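Local coordinates for protein glycosyl hyrolase, family 3 (Deinococcus radiodurans, PDB 3TEV) that probably hydrolyses O-glycosidic bonds as a family 3 glycoside hydrolase, at residues R17-P29 and L39-N53. Numbering follows the deposited sequence.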
# COMPACT_ATOMS: atom_id res chain seq x y z
N ARG A 17 -11.09 -3.14 -16.47
CA ARG A 17 -9.92 -3.48 -17.25
C ARG A 17 -8.77 -3.91 -16.35
O ARG A 17 -8.68 -3.46 -15.22
CB ARG A 17 -9.50 -2.29 -18.09
CG ARG A 17 -10.61 -1.82 -19.01
CD ARG A 17 -10.18 -0.59 -19.74
NE ARG A 17 -9.12 -0.93 -20.69
CZ ARG A 17 -8.40 -0.04 -21.36
NH1 ARG A 17 -8.63 1.27 -21.18
NH2 ARG A 17 -7.47 -0.49 -22.22
N PRO A 18 -7.88 -4.79 -16.85
CA PRO A 18 -6.78 -5.26 -16.01
C PRO A 18 -5.93 -4.11 -15.48
O PRO A 18 -5.50 -4.17 -14.35
CB PRO A 18 -5.95 -6.16 -16.94
CG PRO A 18 -6.51 -5.97 -18.32
CD PRO A 18 -7.90 -5.43 -18.18
N GLY A 19 -5.71 -3.06 -16.27
CA GLY A 19 -4.89 -1.93 -15.80
C GLY A 19 -5.48 -1.17 -14.63
O GLY A 19 -4.77 -0.46 -13.92
N GLN A 20 -6.79 -1.29 -14.41
CA GLN A 20 -7.46 -0.59 -13.32
C GLN A 20 -7.20 -1.24 -11.95
O GLN A 20 -7.59 -0.71 -10.91
CB GLN A 20 -8.95 -0.50 -13.61
CG GLN A 20 -9.24 0.37 -14.86
CD GLN A 20 -10.69 0.33 -15.34
OE1 GLN A 20 -11.41 -0.68 -15.15
NE2 GLN A 20 -11.12 1.42 -16.02
N LEU A 21 -6.49 -2.38 -11.97
CA LEU A 21 -6.17 -3.10 -10.73
C LEU A 21 -4.67 -3.05 -10.41
O LEU A 21 -4.21 -3.73 -9.50
CB LEU A 21 -6.66 -4.56 -10.81
CG LEU A 21 -8.14 -4.75 -11.17
CD1 LEU A 21 -8.45 -6.23 -11.51
CD2 LEU A 21 -9.07 -4.21 -10.07
N LEU A 22 -3.92 -2.25 -11.16
CA LEU A 22 -2.48 -2.16 -10.96
C LEU A 22 -2.02 -0.77 -10.56
O LEU A 22 -2.60 0.24 -10.99
CB LEU A 22 -1.70 -2.56 -12.21
CG LEU A 22 -1.95 -3.87 -12.94
CD1 LEU A 22 -0.87 -4.02 -14.04
CD2 LEU A 22 -1.90 -5.07 -11.98
N MSE A 23 -0.96 -0.72 -9.77
CA MSE A 23 -0.29 0.51 -9.44
C MSE A 23 1.13 0.33 -9.97
O MSE A 23 1.84 -0.62 -9.59
CB MSE A 23 -0.27 0.75 -7.92
CG MSE A 23 0.51 2.00 -7.49
SE MSE A 23 0.34 2.35 -5.56
CE MSE A 23 -1.06 3.69 -5.56
N ILE A 24 1.55 1.24 -10.84
CA ILE A 24 2.84 1.11 -11.49
C ILE A 24 3.75 2.28 -11.14
O ILE A 24 3.29 3.31 -10.65
CB ILE A 24 2.69 1.05 -13.01
CG1 ILE A 24 2.14 2.38 -13.53
CG2 ILE A 24 1.82 -0.13 -13.43
CD1 ILE A 24 2.26 2.52 -15.07
N ASP A 25 5.04 2.12 -11.43
CA ASP A 25 5.98 3.22 -11.30
C ASP A 25 6.30 3.83 -12.66
O ASP A 25 6.04 3.22 -13.70
CB ASP A 25 7.26 2.80 -10.53
CG ASP A 25 8.02 1.63 -11.18
OD1 ASP A 25 7.41 0.75 -11.84
OD2 ASP A 25 9.25 1.57 -11.01
N LEU A 26 6.86 5.04 -12.62
CA LEU A 26 7.18 5.82 -13.80
C LEU A 26 8.69 6.05 -13.87
O LEU A 26 9.36 6.05 -12.84
CB LEU A 26 6.46 7.16 -13.73
CG LEU A 26 4.95 7.06 -13.50
CD1 LEU A 26 4.37 8.40 -13.11
CD2 LEU A 26 4.25 6.44 -14.72
N PRO A 27 9.23 6.24 -15.09
CA PRO A 27 10.69 6.31 -15.24
C PRO A 27 11.38 7.56 -14.66
O PRO A 27 12.49 7.45 -14.13
CB PRO A 27 10.90 6.24 -16.76
CG PRO A 27 9.57 6.53 -17.38
CD PRO A 27 8.52 6.18 -16.38
N GLY A 28 10.76 8.73 -14.76
CA GLY A 28 11.42 9.96 -14.35
C GLY A 28 10.56 11.11 -13.84
O GLY A 28 9.39 10.92 -13.52
N PRO A 29 11.16 12.31 -13.73
CA PRO A 29 10.48 13.50 -13.21
C PRO A 29 9.50 14.15 -14.19
O PRO A 29 8.74 15.03 -13.77
CB PRO A 29 11.64 14.46 -12.92
CG PRO A 29 12.70 14.04 -13.87
CD PRO A 29 12.60 12.55 -13.95
N LEU A 39 -0.16 4.80 -20.25
CA LEU A 39 -1.20 4.92 -19.22
C LEU A 39 -2.61 4.92 -19.82
O LEU A 39 -3.52 4.25 -19.33
CB LEU A 39 -1.00 6.20 -18.40
CG LEU A 39 0.25 6.26 -17.52
CD1 LEU A 39 0.57 7.71 -17.10
CD2 LEU A 39 0.11 5.34 -16.30
N ARG A 40 -2.78 5.69 -20.89
CA ARG A 40 -4.07 5.85 -21.51
C ARG A 40 -4.49 4.53 -22.17
O ARG A 40 -5.60 4.05 -21.97
CB ARG A 40 -3.97 6.99 -22.52
CG ARG A 40 -5.22 7.76 -22.70
CD ARG A 40 -5.03 8.88 -23.75
NE ARG A 40 -4.58 10.17 -23.20
CZ ARG A 40 -5.37 10.99 -22.50
NH1 ARG A 40 -6.62 10.64 -22.21
NH2 ARG A 40 -4.90 12.15 -22.06
N GLU A 41 -3.57 3.93 -22.92
CA GLU A 41 -3.81 2.64 -23.59
C GLU A 41 -4.37 1.54 -22.68
O GLU A 41 -5.28 0.84 -23.08
CB GLU A 41 -2.50 2.16 -24.24
CG GLU A 41 -2.60 0.86 -24.99
CD GLU A 41 -1.39 0.60 -25.89
OE1 GLU A 41 -0.24 0.96 -25.50
OE2 GLU A 41 -1.60 0.04 -26.99
N HIS A 42 -3.85 1.42 -21.46
CA HIS A 42 -4.24 0.35 -20.56
C HIS A 42 -5.21 0.80 -19.48
O HIS A 42 -5.64 -0.02 -18.67
CB HIS A 42 -2.99 -0.32 -19.93
CG HIS A 42 -2.06 -0.90 -20.95
ND1 HIS A 42 -2.40 -2.00 -21.72
CD2 HIS A 42 -0.84 -0.51 -21.38
CE1 HIS A 42 -1.42 -2.27 -22.56
NE2 HIS A 42 -0.46 -1.39 -22.37
N GLY A 43 -5.54 2.09 -19.46
CA GLY A 43 -6.42 2.66 -18.44
C GLY A 43 -5.85 2.52 -17.03
O GLY A 43 -6.58 2.26 -16.07
N ILE A 44 -4.53 2.66 -16.89
CA ILE A 44 -3.91 2.44 -15.60
C ILE A 44 -4.50 3.48 -14.62
O ILE A 44 -4.60 4.64 -14.94
CB ILE A 44 -2.37 2.61 -15.71
CG1 ILE A 44 -1.76 1.63 -16.73
CG2 ILE A 44 -1.71 2.58 -14.32
CD1 ILE A 44 -1.56 0.27 -16.23
N GLY A 45 -4.90 3.06 -13.44
CA GLY A 45 -5.57 3.99 -12.54
C GLY A 45 -4.73 4.39 -11.33
O GLY A 45 -5.16 5.23 -10.54
N ALA A 46 -3.54 3.81 -11.17
CA ALA A 46 -2.75 4.11 -9.99
C ALA A 46 -1.26 4.12 -10.30
O ALA A 46 -0.78 3.28 -11.05
CB ALA A 46 -3.08 3.13 -8.87
N VAL A 47 -0.55 5.09 -9.72
CA VAL A 47 0.90 5.20 -9.86
C VAL A 47 1.53 5.53 -8.52
O VAL A 47 0.93 6.25 -7.72
CB VAL A 47 1.30 6.31 -10.84
CG1 VAL A 47 2.76 6.68 -10.62
CG2 VAL A 47 1.07 5.88 -12.28
N CYS A 48 2.72 5.01 -8.27
CA CYS A 48 3.45 5.35 -7.05
C CYS A 48 4.71 6.07 -7.48
O CYS A 48 5.37 5.64 -8.42
CB CYS A 48 3.79 4.11 -6.20
SG CYS A 48 4.52 4.61 -4.57
N LEU A 49 5.00 7.19 -6.82
CA LEU A 49 6.19 7.98 -7.12
C LEU A 49 7.30 7.72 -6.11
O LEU A 49 7.04 7.47 -4.94
CB LEU A 49 5.85 9.46 -7.12
CG LEU A 49 4.75 9.91 -8.08
CD1 LEU A 49 4.44 11.36 -7.86
CD2 LEU A 49 5.13 9.65 -9.54
N PHE A 50 8.54 7.78 -6.59
CA PHE A 50 9.73 7.56 -5.78
C PHE A 50 10.75 8.68 -6.05
O PHE A 50 10.51 9.56 -6.87
CB PHE A 50 10.35 6.20 -6.11
CG PHE A 50 9.44 5.05 -5.85
CD1 PHE A 50 9.44 4.41 -4.61
CD2 PHE A 50 8.56 4.60 -6.83
CE1 PHE A 50 8.57 3.34 -4.36
CE2 PHE A 50 7.70 3.53 -6.59
CZ PHE A 50 7.69 2.90 -5.36
N GLY A 51 11.90 8.61 -5.38
CA GLY A 51 12.97 9.61 -5.52
C GLY A 51 13.30 9.92 -6.96
O GLY A 51 13.43 11.09 -7.33
N LYS A 52 13.41 8.88 -7.79
CA LYS A 52 13.64 9.07 -9.22
C LYS A 52 12.60 9.97 -9.92
O LYS A 52 12.83 10.41 -11.04
CB LYS A 52 13.70 7.71 -9.93
CG LYS A 52 12.36 6.93 -9.94
CD LYS A 52 12.42 5.69 -10.81
CE LYS A 52 11.27 4.75 -10.45
NZ LYS A 52 10.93 3.84 -11.56
N ASN A 53 11.45 10.23 -9.28
CA ASN A 53 10.41 11.07 -9.90
C ASN A 53 10.31 12.49 -9.32
O ASN A 53 9.45 13.27 -9.75
CB ASN A 53 9.03 10.42 -9.79
CG ASN A 53 9.03 8.95 -10.18
OD1 ASN A 53 8.90 8.07 -9.32
ND2 ASN A 53 9.16 8.68 -11.49
O HOH W 1 -6.15 -2.74 -18.99
O HOH W 2 -9.09 3.59 -16.43
O HOH W 3 7.50 6.05 -10.04
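Leu-26 rests its CD1 methyl in the notch where Val-47 CG1 and Leu-49 CD2 meet, 3.9 Å from Leu-49 CD2, though how tightly it meets Val-47 is doubtful because that residue was modelled in two conformations; the side chain of Leu-67 in helix 57-71 also packs on Leu-26. On the same face of the sheet, Ile-24 fills the hollow between Ile-44, Val-47 and Leu-39: its CG1, held between the backbone N and the carbonyl carbon (chi1 65°), touches the CG2 methyls of Ile-44 and Val-47, while CD1 reaches on to Leu-39 CD2 at 3.8 Å. Met-23, a selenomethionine, lies over the other face, its CB against Ala-46 CB and its SE beside Cys-48 CB. Between these layers Ile-24 pairs in parallel with Val-47, its N bonding Ala-46 O and its O accepting from Cys-48 N.

Beyond the strands, the flat amide of Asn-53 wedges into the bend at 26-28. ND2 donates to Leu-26 O and Gly-28 O, each 3.0 Å away in the amide plane, and OD1 accepts from Phe-50 N on a lone pair. Lys-52 NZ reaches Leu-26 O from the opposite face of that carbonyl's plane and salt-bridges Asp-25 OD2; Asp-25 OD1 accepts from Gly-294 N. A leucine at Asn-53 would probably leave Gly-28 O and Phe-50 N without their mates and the bend freer to shift.

At the other end, Arg-17 NH2 bonds Glu-41 O near the Schellman motif at Gly-43. Strand 22-24, helix 33-42 and strand 46-49 form a beta-alpha-beta crossover of the family's TIM-barrel-type domain.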